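Local structure of Thiol:disulfide interchange protein DsbC (Haemophilus influenzae, 1T3B) at residues Val68-Ser73 against Gly174-Val179; Lys75-Val80 against Val167-Glu172; Cys98-Leu103 against Gly194-Pro199; Phe123-Met128 against Arg180-Ile185; Ile139-Asp144 against Glu160-Asn165. The protein probably forms, transfers and isomerises disulfide bonds in periplasmic proteins, working as a homodimer with thioredoxin-like redox domains. All coordinates share one frame; numbering follows the deposited sequence.

Contact 1: residues Val68-Ser73 against Gly174-Val179; sequences VDKLNS and GIQFGV
The phenyl ring of Phe177 is the flat group here, and both of its neighbours across the contact come at it obliquely. CD1 of Leu71 touches CE2 of Phe177 at 3.9 Å, with CB of the same leucine also close to CE2, while the backbone N of Val68 stands 4.0 Å from CZ. The ring thus reaches across to a ridge of helix 63-72, the linker that joins the N-terminal domain of DsbC to its thioredoxin-like domain, from the C-terminal end of helix 166-177. Leu71 and Phe177 cross at about a right angle. The CG of Leu71 stands anti to its own N (chi1 173°), which carries the isobutyl group outward to the ring. Further along, near the surface, Lys70 bends at chi2 and chi4 and brings its ammonium group up to the amide end of Gln176. Leu67, in the preceding turn of the linker helix, also packs on Phe177, and Val186 of strand 184-186 receives the ring as well, so Phe177 is shared between helix and sheet. The chain leaves helix 166-177 through a Schellman motif: Gly178 takes positive phi (92°), its N bonds to O of Ile175 at 2.6 Å, and N of Val179 reaches back to O of Gly174 at 2.9 Å.

Contact 2: residues Lys75-Val80 against Val167-Glu172; sequences KDEMIV and VKKHYE
Two positive or polar groups of helix 166-177 converge on the carboxylate of Glu77. The ionic part is a salt bridge, with NZ of Lys169 3.3 Å from OE2 of Glu77 and meeting the syn lone pair of that oxygen. The lysine chain, bent at chi3 (63°), crosses the glutamate at about a right angle. The hydrogen bond is weak: NE2 of His170 donates to OE1 of Glu77 over 3.2 Å, bent to 128° at the hydrogen, although imidazole and carboxylate planes lie within 17° of each other. Lys169 bonds chiefly to OE2, but its CE also lies 3.3 Å from OE1 of Glu77. Van der Waals contact adds to this: CB of Glu77 lies at the imidazole edge, in its plane, 3.5 Å from NE2 of His170. On the other side of the ring ND1 bonds to the backbone N of Ala122, so the histidine is held at both nitrogens. Within the helix, Lys168 NZ and Glu172 OE2 form a separate salt bridge of 2.7 Å, one turn apart. The arrangement of parts belongs to the thioredoxin-like fold: His170 links strand 116-122 to the turn that leads into the outer strand 79-81, on the face of the sheet covered by helix 166-177.

Contact 3: residues Cys98-Leu103 against Gly194-Pro199; sequences CHYCHL and GGYLKP
The hydroxyl of Tyr196 lies against Leu103, 3.5 Å from its CD2, and is hydrogen-bonded to NE2 of Gln107. The same amide nitrogen also makes a weak bond to the carbonyl O of Leu103, so Gln107 ties the phenol to the helix it rests on. That helix, 99-105, begins at the redox-active CxxC of the thioredoxin-like domain, and Tyr196 comes from the loop leading into helix 199-208. Tyr196 carries its side of the contact by itself, spanning about one helical turn from Tyr100 to Leu103. At the near end its CD2 meets CD1 of Tyr100 at 3.3 Å; the ring planes are 34° apart with centroids 5.3 Å from each other, an oblique pair. At the far end, CD2 of Leu103 is 3.6 Å from CE2 of Tyr196, and the leucine crosses the phenol at about a right angle. With CG of Tyr196 anti to the backbone N (chi1 174°), the ring stretches along the helix, and N of Lys198 lies 3.9 Å above one face, toward the rim. Tyr111 of helix 108-113 packs on Tyr196 too. The imidazole of His99 places ND1 over the centre of one face of Tyr100. Facing away from all of this, Cys101 turns inward to Cys98, the N-cap residue of the helix, and their SG atoms close the disulfide at 2.1 Å.

Contact 4: residues Phe123-Met128 against Arg180-Ile185; sequences FPRAGM and RGTPSI
Thr182 meets the other segment with both branches of its side chain. Its methyl CG2 packs against Phe123, 3.6 Å from CD2 and little further from CB, approaching the ring obliquely. OG1 of Thr182 sits over one face of the Arg125 guanidinium, 3.6 Å from CZ, and also touches CD. NH1 of Arg125 is near OG1 too, but the angle is poor and no hydrogen bond results; the arginine simply lies across the threonine. The chi1 of Thr182, 53°, sets OG1 between backbone N and carbonyl carbon, which sends the hydroxyl to Arg125 and leaves the methyl for the phenyl. Around this first shell, Phe123 is steadied by a stack with Tyr171, and the backbone N of Arg125 is anchored on OD2 of Asp95. On the other segment the peptide bond before Pro183 is cis, and OG of Ser184 closes the turn by donating to O of Gly181 over 2.6 Å, tilted 33° from the carbonyl plane. This is the cis-proline loop of the thioredoxin fold, facing the redox-active cysteines: Thr182 packs on Cys101 and Cys98, and Arg125 reaches Cys98 from its own side. One loop follows strand 116-122 and the other leads into strand 184-186; both strands flank strand 88-94 in the sheet, while helix 166-177 backs Phe123 and helix 99-105 covers Pro183.

Contact 5: residues Ile139-Asp144 against Glu160-Asn165; sequences IWTAKD and EVKTPN
Thr141 and Lys162 mark the closest approach of the two backbones, their CA atoms 8.9 Å apart. The first segment lies at the C-terminal part of helix 131-141 and runs on into the turn that follows, whereas 160-165 is an irregular, mostly extended loop leading into helix 166-177. Both segments are part of the helical region inserted between strands 116-122 and 184-186 of the thioredoxin-like domain. OE2 of Glu137 weakly accepts from the backbone N of Asn165, tying the end of the loop to helix 131-141.

The side-chain contact is small and lies at the surface. Thr141 and Lys162 slide past one another in opposite directions, the threonine hydroxyl lying alongside the lysine methylenes: OG1 of Thr141 is 3.1 Å from CD and equally far from CE. NZ of Lys162, at 3.4 Å from OG1 of Thr141, is too poorly angled for a hydrogen bond. The hydroxyl is engaged instead with its own helix, bonding to O of Glu137 and weakly to O of Ala138, and a chi1 of 57° folds it back over the preceding turn to do so. Lys162 also packs on Glu137. Its chain stays extended until the last torsion, chi4 (66°), which turns the ammonium group toward Glu160, where NZ of Lys162 and OE2 of Glu160 form a long salt bridge of 3.7 Å.

From the N terminus, the linker helix opens contact 1 and the turn after it opens contact 2; both close on helix 166-177, contact 2 within the loop of contact 1, and Met78 touches the linker backbone. Contact 3 starts at the CxxC and closes just before the last helix, enclosing contact 4, which joins the loop after strand 116-122 to the cis-proline loop. Contacts 3 and 4 each cross contacts 1 and 2. Innermost is contact 5, a short loop within the helical insertion that all the others span. Together they tie the linker to helix 166-177, that helix to the sheet, and the sheet to the redox centre.

Contact 1: residues Val68-Ser73 against Gly174-Val179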
# COMPACT_ATOMS: atom_id res chain seq x y z
N VAL A 68 18.48 6.05 3.43
CA VAL A 68 19.83 6.00 3.99
C VAL A 68 20.54 7.35 3.95
O VAL A 68 21.20 7.73 4.91
CB VAL A 68 20.71 4.99 3.25
CG1 VAL A 68 21.13 5.54 1.90
CG2 VAL A 68 21.92 4.65 4.07
N ASP A 69 20.40 8.08 2.85
CA ASP A 69 21.03 9.40 2.74
C ASP A 69 20.50 10.27 3.87
O ASP A 69 21.25 11.01 4.51
CB ASP A 69 20.71 10.06 1.39
CG ASP A 69 21.15 9.24 0.19
OD1 ASP A 69 22.07 8.40 0.34
OD2 ASP A 69 20.59 9.45 -0.90
N LYS A 70 19.20 10.18 4.11
CA LYS A 70 18.53 10.93 5.17
C LYS A 70 19.26 10.65 6.48
O LYS A 70 19.70 11.57 7.16
CB LYS A 70 17.07 10.46 5.27
CG LYS A 70 16.27 10.98 6.45
CD LYS A 70 15.82 12.40 6.25
CE LYS A 70 14.59 12.68 7.10
NZ LYS A 70 13.52 11.66 6.90
N LEU A 71 19.40 9.37 6.82
CA LEU A 71 20.09 8.95 8.03
C LEU A 71 21.51 9.52 8.06
O LEU A 71 21.84 10.35 8.90
CB LEU A 71 20.12 7.42 8.10
CG LEU A 71 20.93 6.77 9.21
CD1 LEU A 71 20.28 5.46 9.63
CD2 LEU A 71 22.31 6.52 8.71
N ASN A 72 22.34 9.07 7.13
CA ASN A 72 23.70 9.56 7.06
C ASN A 72 23.75 11.06 7.26
O ASN A 72 24.63 11.57 7.94
CB ASN A 72 24.31 9.21 5.71
CG ASN A 72 24.84 7.81 5.68
OD1 ASN A 72 24.98 7.19 6.72
ND2 ASN A 72 25.16 7.31 4.49
N SER A 73 22.80 11.77 6.68
CA SER A 73 22.79 13.22 6.81
C SER A 73 22.76 13.69 8.27
O SER A 73 22.77 14.88 8.53
CB SER A 73 21.59 13.81 6.07
OG SER A 73 20.45 13.84 6.90
N GLY A 174 13.61 6.50 12.51
CA GLY A 174 13.67 5.08 12.84
C GLY A 174 12.42 4.38 12.38
O GLY A 174 12.46 3.28 11.82
N ILE A 175 11.28 5.01 12.63
CA ILE A 175 10.02 4.43 12.22
C ILE A 175 10.02 4.25 10.71
O ILE A 175 9.65 3.19 10.21
CB ILE A 175 8.84 5.29 12.67
CG1 ILE A 175 8.82 5.33 14.20
CG2 ILE A 175 7.54 4.72 12.14
CD1 ILE A 175 7.64 6.04 14.79
N GLN A 176 10.46 5.27 9.98
CA GLN A 176 10.54 5.18 8.53
C GLN A 176 11.28 3.91 8.14
O GLN A 176 10.93 3.23 7.18
CB GLN A 176 11.27 6.38 7.95
CG GLN A 176 10.52 7.69 8.03
CD GLN A 176 11.24 8.81 7.30
OE1 GLN A 176 11.62 8.64 6.14
NE2 GLN A 176 11.43 9.95 7.97
N PHE A 177 12.33 3.60 8.89
CA PHE A 177 13.12 2.41 8.63
C PHE A 177 12.39 1.14 9.09
O PHE A 177 12.74 0.03 8.69
CB PHE A 177 14.47 2.51 9.34
CG PHE A 177 15.55 3.10 8.48
CD1 PHE A 177 16.18 2.32 7.52
CD2 PHE A 177 15.92 4.43 8.62
CE1 PHE A 177 17.16 2.87 6.70
CE2 PHE A 177 16.90 4.99 7.80
CZ PHE A 177 17.52 4.21 6.84
N GLY A 178 11.38 1.31 9.92
CA GLY A 178 10.65 0.16 10.42
C GLY A 178 11.20 -0.36 11.74
O GLY A 178 11.08 -1.54 12.04
N VAL A 179 11.82 0.52 12.52
CA VAL A 179 12.36 0.06 13.79
C VAL A 179 11.18 -0.21 14.71
O VAL A 179 10.29 0.63 14.85
CB VAL A 179 13.28 1.13 14.45
CG1 VAL A 179 14.02 0.51 15.64
CG2 VAL A 179 14.26 1.66 13.42

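Contact 2: residues Lys75-Val80 against Val167-Glu172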
# COMPACT_ATOMS: atom_id res chain seq x y z
N LYS A 75 24.90 12.29 10.58
CA LYS A 75 26.24 11.96 11.05
C LYS A 75 26.73 12.77 12.26
O LYS A 75 27.19 12.18 13.24
CB LYS A 75 27.20 12.12 9.86
CG LYS A 75 28.68 12.09 10.17
CD LYS A 75 29.50 12.37 8.91
CE LYS A 75 30.97 12.61 9.24
NZ LYS A 75 31.78 12.88 8.03
N ASP A 76 26.62 14.09 12.22
CA ASP A 76 27.09 14.94 13.32
C ASP A 76 26.19 14.99 14.55
O ASP A 76 26.33 15.87 15.40
CB ASP A 76 27.32 16.37 12.83
CG ASP A 76 28.33 16.45 11.70
OD1 ASP A 76 29.33 15.71 11.75
OD2 ASP A 76 28.12 17.27 10.78
N GLU A 77 25.26 14.04 14.65
CA GLU A 77 24.33 13.97 15.77
C GLU A 77 24.47 12.59 16.39
O GLU A 77 24.02 12.34 17.51
CB GLU A 77 22.90 14.20 15.28
CG GLU A 77 22.62 15.66 14.99
CD GLU A 77 21.28 15.88 14.31
OE1 GLU A 77 20.28 15.29 14.75
OE2 GLU A 77 21.24 16.67 13.35
N MET A 78 25.12 11.72 15.63
CA MET A 78 25.36 10.36 16.05
C MET A 78 26.48 10.34 17.07
O MET A 78 27.39 11.14 17.00
CB MET A 78 25.75 9.52 14.84
CG MET A 78 24.60 9.32 13.88
SD MET A 78 25.11 8.65 12.29
CE MET A 78 23.87 9.34 11.27
N ILE A 79 26.38 9.42 18.03
CA ILE A 79 27.40 9.28 19.05
C ILE A 79 28.29 8.14 18.59
O ILE A 79 28.02 6.98 18.86
CB ILE A 79 26.76 8.99 20.41
CG1 ILE A 79 25.76 10.11 20.74
CG2 ILE A 79 27.84 8.87 21.47
CD1 ILE A 79 25.29 10.15 22.18
N VAL A 80 29.38 8.48 17.90
CA VAL A 80 30.30 7.51 17.32
C VAL A 80 31.37 6.89 18.22
O VAL A 80 31.91 7.53 19.10
CB VAL A 80 31.02 8.12 16.10
CG1 VAL A 80 31.64 7.04 15.26
CG2 VAL A 80 30.06 8.95 15.30
N VAL A 167 16.24 13.87 19.42
CA VAL A 167 15.91 12.48 19.69
C VAL A 167 14.63 12.20 18.93
O VAL A 167 14.40 11.10 18.44
CB VAL A 167 15.72 12.22 21.20
CG1 VAL A 167 17.07 12.10 21.87
CG2 VAL A 167 14.93 13.34 21.83
N LYS A 168 13.80 13.23 18.81
CA LYS A 168 12.54 13.12 18.09
C LYS A 168 12.83 12.90 16.62
O LYS A 168 12.26 12.00 15.99
CB LYS A 168 11.72 14.39 18.29
CG LYS A 168 10.28 14.31 17.83
CD LYS A 168 9.49 15.54 18.29
CE LYS A 168 8.13 15.59 17.63
NZ LYS A 168 8.24 15.55 16.14
N LYS A 169 13.74 13.69 16.06
CA LYS A 169 14.08 13.54 14.65
C LYS A 169 14.66 12.15 14.41
O LYS A 169 14.40 11.53 13.39
CB LYS A 169 15.06 14.63 14.21
CG LYS A 169 15.49 14.53 12.75
CD LYS A 169 16.21 15.78 12.30
CE LYS A 169 17.51 16.01 13.06
NZ LYS A 169 18.12 17.33 12.72
N HIS A 170 15.45 11.66 15.36
CA HIS A 170 16.04 10.33 15.23
C HIS A 170 14.97 9.26 15.34
O HIS A 170 15.01 8.24 14.67
CB HIS A 170 17.08 10.10 16.34
CG HIS A 170 18.33 10.91 16.18
ND1 HIS A 170 19.34 10.92 17.11
CD2 HIS A 170 18.74 11.72 15.17
CE1 HIS A 170 20.31 11.70 16.70
NE2 HIS A 170 19.98 12.20 15.52
N TYR A 171 13.99 9.52 16.20
CA TYR A 171 12.90 8.59 16.40
C TYR A 171 12.10 8.41 15.11
O TYR A 171 11.95 7.31 14.60
CB TYR A 171 11.99 9.15 17.48
CG TYR A 171 10.89 8.21 17.86
CD1 TYR A 171 11.07 7.28 18.87
CD2 TYR A 171 9.67 8.25 17.20
CE1 TYR A 171 10.05 6.42 19.24
CE2 TYR A 171 8.64 7.39 17.55
CZ TYR A 171 8.83 6.47 18.57
OH TYR A 171 7.82 5.62 18.92
N GLU A 172 11.57 9.51 14.61
CA GLU A 172 10.79 9.50 13.39
C GLU A 172 11.52 8.84 12.22
O GLU A 172 10.90 8.16 11.42
CB GLU A 172 10.39 10.93 13.06
CG GLU A 172 9.68 11.61 14.22
CD GLU A 172 9.40 13.07 13.97
OE1 GLU A 172 10.28 13.75 13.41
OE2 GLU A 172 8.30 13.54 14.35

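Contact 3: residues Cys98-Leu103 against Gly194-Pro199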
# COMPACT_ATOMS: atom_id res chain seq x y z
N CYS A 98 17.18 -0.09 27.84
CA CYS A 98 17.05 -1.38 27.17
C CYS A 98 18.25 -2.30 27.42
O CYS A 98 19.38 -2.01 27.01
CB CYS A 98 16.81 -1.12 25.67
SG CYS A 98 17.63 -2.20 24.46
N HIS A 99 18.00 -3.41 28.10
CA HIS A 99 19.02 -4.39 28.45
C HIS A 99 19.99 -4.80 27.35
O HIS A 99 21.20 -4.88 27.58
CB HIS A 99 18.38 -5.66 29.02
CG HIS A 99 19.35 -6.76 29.31
ND1 HIS A 99 19.33 -7.97 28.65
CD2 HIS A 99 20.38 -6.84 30.20
CE1 HIS A 99 20.29 -8.75 29.12
NE2 HIS A 99 20.94 -8.09 30.06
N TYR A 100 19.46 -5.06 26.16
CA TYR A 100 20.29 -5.47 25.04
C TYR A 100 21.04 -4.32 24.40
O TYR A 100 22.11 -4.51 23.83
CB TYR A 100 19.44 -6.22 24.00
CG TYR A 100 19.19 -7.67 24.37
CD1 TYR A 100 20.22 -8.61 24.32
CD2 TYR A 100 17.93 -8.10 24.80
CE1 TYR A 100 20.01 -9.94 24.69
CE2 TYR A 100 17.71 -9.43 25.18
CZ TYR A 100 18.76 -10.33 25.12
OH TYR A 100 18.55 -11.63 25.50
N CYS A 101 20.48 -3.12 24.47
CA CYS A 101 21.17 -1.97 23.93
C CYS A 101 22.35 -1.84 24.89
O CYS A 101 23.48 -1.58 24.49
CB CYS A 101 20.31 -0.71 24.03
SG CYS A 101 18.68 -0.90 23.26
N HIS A 102 22.07 -2.03 26.17
CA HIS A 102 23.11 -1.94 27.16
C HIS A 102 24.22 -2.93 26.85
O HIS A 102 25.38 -2.55 26.71
CB HIS A 102 22.55 -2.22 28.55
CG HIS A 102 23.60 -2.33 29.60
ND1 HIS A 102 24.31 -1.24 30.06
CD2 HIS A 102 24.13 -3.41 30.22
CE1 HIS A 102 25.21 -1.64 30.93
NE2 HIS A 102 25.13 -2.95 31.05
N LEU A 103 23.84 -4.20 26.74
CA LEU A 103 24.77 -5.28 26.45
C LEU A 103 25.60 -4.98 25.21
O LEU A 103 26.82 -5.11 25.23
CB LEU A 103 24.00 -6.59 26.25
CG LEU A 103 24.84 -7.87 26.11
CD1 LEU A 103 25.60 -8.09 27.40
CD2 LEU A 103 23.95 -9.06 25.80
N GLY A 194 17.77 -5.11 12.24
CA GLY A 194 17.17 -4.73 13.51
C GLY A 194 17.06 -5.84 14.54
O GLY A 194 16.38 -6.85 14.31
N GLY A 195 17.73 -5.66 15.67
CA GLY A 195 17.71 -6.64 16.73
C GLY A 195 19.12 -6.80 17.26
O GLY A 195 20.06 -6.46 16.57
N TYR A 196 19.28 -7.30 18.47
CA TYR A 196 20.63 -7.46 18.98
C TYR A 196 21.37 -8.55 18.23
O TYR A 196 20.79 -9.55 17.81
CB TYR A 196 20.60 -7.82 20.47
CG TYR A 196 21.96 -8.15 21.05
CD1 TYR A 196 23.02 -7.26 20.96
CD2 TYR A 196 22.17 -9.36 21.72
CE1 TYR A 196 24.27 -7.56 21.52
CE2 TYR A 196 23.40 -9.66 22.28
CZ TYR A 196 24.45 -8.77 22.18
OH TYR A 196 25.67 -9.07 22.75
N LEU A 197 22.67 -8.33 18.06
CA LEU A 197 23.55 -9.26 17.38
C LEU A 197 24.93 -9.09 18.00
O LEU A 197 25.51 -8.01 17.90
CB LEU A 197 23.64 -8.95 15.88
CG LEU A 197 22.56 -9.48 14.93
CD1 LEU A 197 22.83 -8.96 13.53
CD2 LEU A 197 22.56 -10.97 14.94
N LYS A 198 25.43 -10.15 18.63
CA LYS A 198 26.75 -10.12 19.25
C LYS A 198 27.81 -9.73 18.21
O LYS A 198 27.56 -9.81 17.00
CB LYS A 198 27.06 -11.48 19.90
CG LYS A 198 26.82 -12.69 19.01
CD LYS A 198 26.68 -13.99 19.82
CE LYS A 198 27.98 -14.39 20.50
NZ LYS A 198 27.82 -15.60 21.36
N PRO A 199 28.99 -9.28 18.66
CA PRO A 199 30.05 -8.88 17.74
C PRO A 199 30.18 -9.80 16.52
O PRO A 199 29.75 -9.44 15.42
CB PRO A 199 31.30 -8.90 18.62
CG PRO A 199 30.77 -8.52 19.94
CD PRO A 199 29.49 -9.32 20.04

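Contact 4: residues Phe123-Met128 against Arg180-Ile185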
# COMPACT_ATOMS: atom_id res chain seq x y z
N PHE A 123 16.48 6.36 20.03
CA PHE A 123 15.19 5.81 19.74
C PHE A 123 14.41 5.61 21.02
O PHE A 123 14.30 4.49 21.52
CB PHE A 123 15.31 4.47 19.00
CG PHE A 123 14.01 4.02 18.40
CD1 PHE A 123 13.58 4.53 17.18
CD2 PHE A 123 13.18 3.13 19.09
CE1 PHE A 123 12.35 4.17 16.65
CE2 PHE A 123 11.95 2.77 18.57
CZ PHE A 123 11.53 3.29 17.35
N PRO A 124 13.88 6.70 21.60
CA PRO A 124 13.11 6.57 22.84
C PRO A 124 11.74 5.91 22.56
O PRO A 124 10.80 6.54 22.06
CB PRO A 124 13.00 8.00 23.35
CG PRO A 124 13.20 8.84 22.15
CD PRO A 124 14.25 8.11 21.37
N ARG A 125 11.67 4.63 22.90
CA ARG A 125 10.48 3.80 22.69
C ARG A 125 9.19 4.31 23.33
O ARG A 125 8.18 4.46 22.65
CB ARG A 125 10.78 2.37 23.14
CG ARG A 125 11.86 1.69 22.31
CD ARG A 125 12.28 0.36 22.92
NE ARG A 125 12.74 0.50 24.30
CZ ARG A 125 13.23 -0.50 25.02
NH1 ARG A 125 13.33 -1.71 24.48
NH2 ARG A 125 13.61 -0.30 26.27
N ALA A 126 9.22 4.56 24.64
CA ALA A 126 8.05 5.04 25.37
C ALA A 126 7.76 6.51 25.01
O ALA A 126 7.53 7.35 25.89
CB ALA A 126 8.28 4.89 26.88
N GLY A 127 7.79 6.80 23.71
CA GLY A 127 7.53 8.16 23.25
C GLY A 127 8.45 9.22 23.83
O GLY A 127 9.28 8.95 24.69
N MET A 128 8.27 10.46 23.36
CA MET A 128 9.07 11.60 23.79
C MET A 128 8.47 12.28 25.01
O MET A 128 8.76 13.44 25.28
CB MET A 128 9.15 12.64 22.67
CG MET A 128 9.15 12.08 21.28
SD MET A 128 10.67 11.23 20.89
CE MET A 128 11.78 12.56 21.02
N ARG A 180 11.16 -1.38 15.32
CA ARG A 180 10.06 -1.75 16.20
C ARG A 180 10.54 -2.17 17.59
O ARG A 180 9.79 -2.70 18.40
CB ARG A 180 9.25 -2.87 15.54
CG ARG A 180 8.76 -2.48 14.16
CD ARG A 180 8.05 -3.62 13.48
NE ARG A 180 6.96 -4.16 14.29
CZ ARG A 180 5.98 -4.93 13.82
NH1 ARG A 180 5.95 -5.27 12.54
NH2 ARG A 180 5.04 -5.37 14.65
N GLY A 181 11.80 -1.90 17.86
CA GLY A 181 12.37 -2.25 19.15
C GLY A 181 13.85 -1.91 19.11
O GLY A 181 14.35 -1.48 18.07
N THR A 182 14.54 -2.11 20.22
CA THR A 182 15.96 -1.80 20.26
C THR A 182 16.77 -2.86 20.97
O THR A 182 16.28 -3.55 21.86
CB THR A 182 16.20 -0.42 20.93
OG1 THR A 182 15.54 -0.39 22.21
CG2 THR A 182 15.64 0.70 20.07
N PRO A 183 18.04 -3.02 20.59
CA PRO A 183 18.71 -2.24 19.55
C PRO A 183 18.31 -2.67 18.15
O PRO A 183 17.74 -3.74 17.96
CB PRO A 183 20.18 -2.52 19.82
CG PRO A 183 20.15 -3.92 20.29
CD PRO A 183 18.99 -3.94 21.24
N SER A 184 18.60 -1.82 17.18
CA SER A 184 18.30 -2.12 15.79
C SER A 184 19.45 -1.54 14.98
O SER A 184 19.64 -0.34 14.96
CB SER A 184 16.97 -1.48 15.36
OG SER A 184 15.88 -2.05 16.07
N ILE A 185 20.21 -2.43 14.34
CA ILE A 185 21.37 -2.08 13.52
C ILE A 185 21.03 -1.82 12.06
O ILE A 185 20.52 -2.70 11.38
CB ILE A 185 22.41 -3.21 13.53
CG1 ILE A 185 22.90 -3.51 14.95
CG2 ILE A 185 23.55 -2.84 12.62
CD1 ILE A 185 22.11 -4.55 15.69

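Contact 5: residues Ile139-Asp144 against Glu160-Asn165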
# COMPACT_ATOMS: atom_id res chain seq x y z
N ILE A 139 21.64 13.86 26.75
CA ILE A 139 22.81 13.09 26.36
C ILE A 139 23.28 13.33 24.93
O ILE A 139 24.46 13.50 24.69
CB ILE A 139 22.58 11.57 26.51
CG1 ILE A 139 22.35 11.23 27.97
CG2 ILE A 139 23.77 10.81 25.99
CD1 ILE A 139 21.91 9.79 28.19
N TRP A 140 22.34 13.35 24.00
CA TRP A 140 22.67 13.52 22.59
C TRP A 140 23.13 14.91 22.18
O TRP A 140 23.77 15.07 21.13
CB TRP A 140 21.47 13.10 21.73
CG TRP A 140 21.66 11.78 21.06
CD1 TRP A 140 22.10 11.56 19.78
CD2 TRP A 140 21.51 10.49 21.66
NE1 TRP A 140 22.24 10.21 19.55
CE2 TRP A 140 21.89 9.54 20.69
CE3 TRP A 140 21.11 10.06 22.92
CZ2 TRP A 140 21.87 8.17 20.95
CZ3 TRP A 140 21.08 8.72 23.18
CH2 TRP A 140 21.47 7.78 22.20
N THR A 141 22.82 15.91 23.00
CA THR A 141 23.19 17.30 22.74
C THR A 141 24.24 17.85 23.70
O THR A 141 24.62 19.02 23.62
CB THR A 141 21.96 18.22 22.81
OG1 THR A 141 21.34 18.08 24.09
CG2 THR A 141 20.96 17.88 21.72
N ALA A 142 24.70 17.00 24.62
CA ALA A 142 25.69 17.38 25.62
C ALA A 142 26.96 17.95 24.99
O ALA A 142 27.04 18.09 23.78
CB ALA A 142 26.02 16.17 26.46
N LYS A 143 27.96 18.30 25.81
CA LYS A 143 29.21 18.86 25.28
C LYS A 143 30.14 17.79 24.70
O LYS A 143 30.97 18.09 23.85
CB LYS A 143 29.94 19.67 26.36
CG LYS A 143 29.88 21.18 26.10
CD LYS A 143 30.75 21.98 27.09
CE LYS A 143 32.17 21.43 27.18
NZ LYS A 143 32.76 21.18 25.84
N ASP A 144 29.97 16.56 25.17
CA ASP A 144 30.73 15.39 24.72
C ASP A 144 29.81 14.18 24.92
O ASP A 144 29.90 13.49 25.93
CB ASP A 144 32.02 15.22 25.55
CG ASP A 144 32.93 14.09 25.03
OD1 ASP A 144 34.17 14.26 25.09
OD2 ASP A 144 32.41 13.04 24.59
N GLU A 160 19.81 17.37 35.22
CA GLU A 160 19.00 18.33 34.50
C GLU A 160 18.37 17.59 33.33
O GLU A 160 18.41 16.36 33.30
CB GLU A 160 19.86 19.52 34.05
CG GLU A 160 21.17 19.14 33.39
CD GLU A 160 21.00 18.58 31.98
OE1 GLU A 160 20.42 17.48 31.85
OE2 GLU A 160 21.45 19.24 31.01
N VAL A 161 17.81 18.30 32.35
CA VAL A 161 17.19 17.60 31.24
C VAL A 161 16.65 18.57 30.22
O VAL A 161 16.23 19.67 30.57
CB VAL A 161 16.04 16.69 31.74
CG1 VAL A 161 14.76 16.98 30.98
CG2 VAL A 161 16.44 15.24 31.60
N LYS A 162 16.64 18.14 28.96
CA LYS A 162 16.15 18.97 27.86
C LYS A 162 14.84 18.43 27.29
O LYS A 162 14.37 17.37 27.67
CB LYS A 162 17.20 19.05 26.75
CG LYS A 162 18.54 19.65 27.16
CD LYS A 162 19.52 19.69 25.98
CE LYS A 162 20.94 20.11 26.40
NZ LYS A 162 21.63 19.12 27.30
N THR A 163 14.26 19.18 26.36
CA THR A 163 13.01 18.79 25.73
C THR A 163 13.29 18.09 24.41
O THR A 163 14.00 18.61 23.55
CB THR A 163 12.09 20.01 25.48
OG1 THR A 163 11.60 20.50 26.74
CG2 THR A 163 10.92 19.63 24.59
N PRO A 164 12.72 16.89 24.24
CA PRO A 164 12.87 16.07 23.04
C PRO A 164 12.83 16.92 21.77
O PRO A 164 11.95 17.76 21.61
CB PRO A 164 11.70 15.11 23.15
CG PRO A 164 11.64 14.88 24.62
CD PRO A 164 11.76 16.27 25.16
N ASN A 165 13.80 16.69 20.89
CA ASN A 165 13.91 17.42 19.64
C ASN A 165 14.74 16.65 18.64
O ASN A 165 14.24 16.23 17.60
CB ASN A 165 14.56 18.78 19.90
CG ASN A 165 14.75 19.59 18.61
OD1 ASN A 165 15.35 20.67 18.63
ND2 ASN A 165 14.25 19.07 17.50